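Local coordinates for hypothetic aldehyde deformylating oxygenase (Sulfolobus tokodaii, PDB 5V4T), which probably acts as a ferritin-like, iron-dependent oxidoreductase, with aldehyde deformylating oxygenase activity, at residues A[107-112]-A[168-173]. Residues are numbered along the deposited sequence; the frame is centred on the assembly and turned at random.
Sequences HMITEG and ELFPLA. With FE (Fe (III) ion), chain C.
Ile-109 is the knob of this contact, pushed from 107-112 into a shallow hollow that Leu-169, Phe-170 and Ala-173 form on 168-173. The two segments belong to the long helices 98-128 and 159-179 of an all-helical, ferritin-like fold; their axes run nearly parallel, crossing at -21° and 10.1 Å apart at their closest. Three carbons of the isoleucine each have their own seat. CG1 meets Leu-169 CB at 4.0 Å, the two side chains slanting across one another. CD1, one carbon farther out, reaches the backbone, 3.8 Å from Phe-170 CA, and also sits at the edge of the phenylalanine ring, close to its plane. CG2, anti to the backbone N, is directed across the gap to Ala-173 CB, 4.1 Å away, a small methyl that forms the other end of the hollow. Shortening Ile-109 to an alanine removes CG1, CG2 and CD1 and would probably open a gap against Leu-169, Phe-170 and Ala-173 alike. No hydrogen bond joins the segments; the fit is wholly apolar. Around it, Met-198 of helix 191-211 touches both Phe-170 and Ala-173, while Leu-169 also packs on Arg-105. Pro-171 interrupts the helical bonding of 168-173, and Leu-172 N makes a weak bond to Leu-169 O. Segment 107-112 makes a wide pi-type turn and also carries an iron ligand, Glu-111; Glu-57, Glu-145 and His-148 bind the same ion. The glutamate, extended beyond CG, holds the iron through OE2 at 1.9 Å.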
loop_
_atom_site.group_PDB
_atom_site.type_symbol
_atom_site.label_atom_id
_atom_site.label_comp_id
_atom_site.label_asym_id
_atom_site.label_seq_id
_atom_site.Cartn_x
_atom_site.Cartn_y
_atom_site.Cartn_z
ATOM N N HIS A 107 -7.600 2.144 -4.494
ATOM C CA HIS A 107 -6.749 3.020 -5.266
ATOM C C HIS A 107 -6.422 4.324 -4.551
ATOM O O HIS A 107 -5.299 4.823 -4.610
ATOM C CB HIS A 107 -7.309 3.249 -6.645
ATOM C CG HIS A 107 -7.526 1.976 -7.410
ATOM N ND1 HIS A 107 -8.514 1.057 -7.116
ATOM C CD2 HIS A 107 -6.815 1.437 -8.425
ATOM C CE1 HIS A 107 -8.432 0.031 -7.939
ATOM N NE2 HIS A 107 -7.413 0.245 -8.757
ATOM N N MET A 108 -7.442 4.999 -4.016
ATOM C CA MET A 108 -7.183 6.306 -3.406
ATOM C C MET A 108 -6.515 6.206 -2.050
ATOM O O MET A 108 -5.493 6.816 -1.871
ATOM C CB MET A 108 -8.497 7.134 -3.258
ATOM C CG MET A 108 -9.182 7.437 -4.580
ATOM S SD MET A 108 -8.244 8.435 -5.759
ATOM C CE MET A 108 -7.712 7.179 -6.945
ATOM N N ILE A 109 -7.093 5.467 -1.117
ATOM C CA ILE A 109 -6.587 5.468 0.243
ATOM C C ILE A 109 -5.355 4.540 0.356
ATOM O O ILE A 109 -4.369 4.852 0.984
ATOM C CB ILE A 109 -7.704 5.106 1.254
ATOM C CG1 ILE A 109 -8.683 6.267 1.463
ATOM C CG2 ILE A 109 -7.165 4.573 2.567
ATOM C CD1 ILE A 109 -8.122 7.442 2.255
ATOM N N THR A 110 -5.477 3.348 -0.174
ATOM C CA THR A 110 -4.412 2.352 0.058
ATOM C C THR A 110 -3.239 2.649 -0.821
ATOM O O THR A 110 -2.113 2.758 -0.321
ATOM C CB THR A 110 -4.905 0.907 -0.134
ATOM O OG1 THR A 110 -6.041 0.683 0.716
ATOM C CG2 THR A 110 -3.849 -0.102 0.200
ATOM N N GLU A 111 -3.458 2.774 -2.123
ATOM C CA GLU A 111 -2.384 3.106 -3.040
ATOM C C GLU A 111 -2.001 4.566 -2.986
ATOM O O GLU A 111 -0.816 4.882 -3.021
ATOM C CB GLU A 111 -2.733 2.663 -4.462
ATOM C CG GLU A 111 -3.050 1.170 -4.568
ATOM C CD GLU A 111 -3.384 0.714 -5.995
ATOM O OE1 GLU A 111 -4.272 1.317 -6.613
ATOM O OE2 GLU A 111 -2.792 -0.273 -6.530
ATOM N N GLY A 112 -2.954 5.484 -2.919
ATOM C CA GLY A 112 -2.676 6.892 -3.105
ATOM C C GLY A 112 -2.354 7.647 -1.844
ATOM O O GLY A 112 -1.912 8.788 -1.941
ATOM N N GLU A 168 -14.122 9.354 4.772
ATOM C CA GLU A 168 -14.527 8.398 5.791
ATOM C C GLU A 168 -13.469 7.424 6.148
ATOM O O GLU A 168 -13.337 7.047 7.294
ATOM C CB GLU A 168 -15.817 7.668 5.352
ATOM C CG GLU A 168 -16.958 8.677 5.328
ATOM C CD GLU A 168 -18.239 8.132 4.735
ATOM O OE1 GLU A 168 -18.246 6.927 4.357
ATOM O OE2 GLU A 168 -19.189 8.959 4.610
ATOM N N LEU A 169 -12.639 7.068 5.164
ATOM C CA LEU A 169 -11.662 6.028 5.341
ATOM C C LEU A 169 -10.279 6.563 5.718
ATOM O O LEU A 169 -9.480 5.831 6.287
ATOM C CB LEU A 169 -11.524 5.246 4.044
ATOM C CG LEU A 169 -12.742 4.384 3.677
ATOM C CD1 LEU A 169 -12.674 4.060 2.205
ATOM C CD2 LEU A 169 -12.689 3.141 4.515
ATOM N N PHE A 170 -10.080 7.837 5.532
ATOM C CA PHE A 170 -8.793 8.404 5.863
ATOM C C PHE A 170 -8.391 8.174 7.349
ATOM O O PHE A 170 -7.237 7.890 7.610
ATOM C CB PHE A 170 -8.782 9.890 5.511
ATOM C CG PHE A 170 -7.473 10.571 5.782
ATOM C CD1 PHE A 170 -6.406 10.401 4.915
ATOM C CD2 PHE A 170 -7.318 11.414 6.873
ATOM C CE1 PHE A 170 -5.169 10.982 5.182
ATOM C CE2 PHE A 170 -6.099 12.034 7.092
ATOM C CZ PHE A 170 -5.035 11.784 6.269
ATOM N N PRO A 171 -9.302 8.289 8.304
ATOM C CA PRO A 171 -8.843 8.120 9.693
ATOM C C PRO A 171 -8.285 6.743 9.958
ATOM O O PRO A 171 -7.376 6.614 10.750
ATOM C CB PRO A 171 -10.127 8.348 10.524
ATOM C CG PRO A 171 -10.941 9.254 9.667
ATOM C CD PRO A 171 -10.646 8.854 8.239
ATOM N N LEU A 172 -8.793 5.715 9.278
ATOM C CA LEU A 172 -8.260 4.368 9.430
ATOM C C LEU A 172 -6.828 4.319 8.920
ATOM O O LEU A 172 -5.932 3.728 9.540
ATOM C CB LEU A 172 -9.179 3.369 8.706
ATOM C CG LEU A 172 -8.851 1.908 8.882
ATOM C CD1 LEU A 172 -9.008 1.509 10.335
ATOM C CD2 LEU A 172 -9.721 1.066 8.012
ATOM N N ALA A 173 -6.583 4.966 7.793
ATOM C CA ALA A 173 -5.236 5.091 7.274
ATOM C C ALA A 173 -4.285 5.727 8.266
ATOM O O ALA A 173 -3.168 5.231 8.472
ATOM C CB ALA A 173 -5.218 5.865 5.952
HETATM FE FE FE C . -0.986 -0.952 -6.641
HETATM O O HOH W 1 -0.803 -1.528 -4.661
#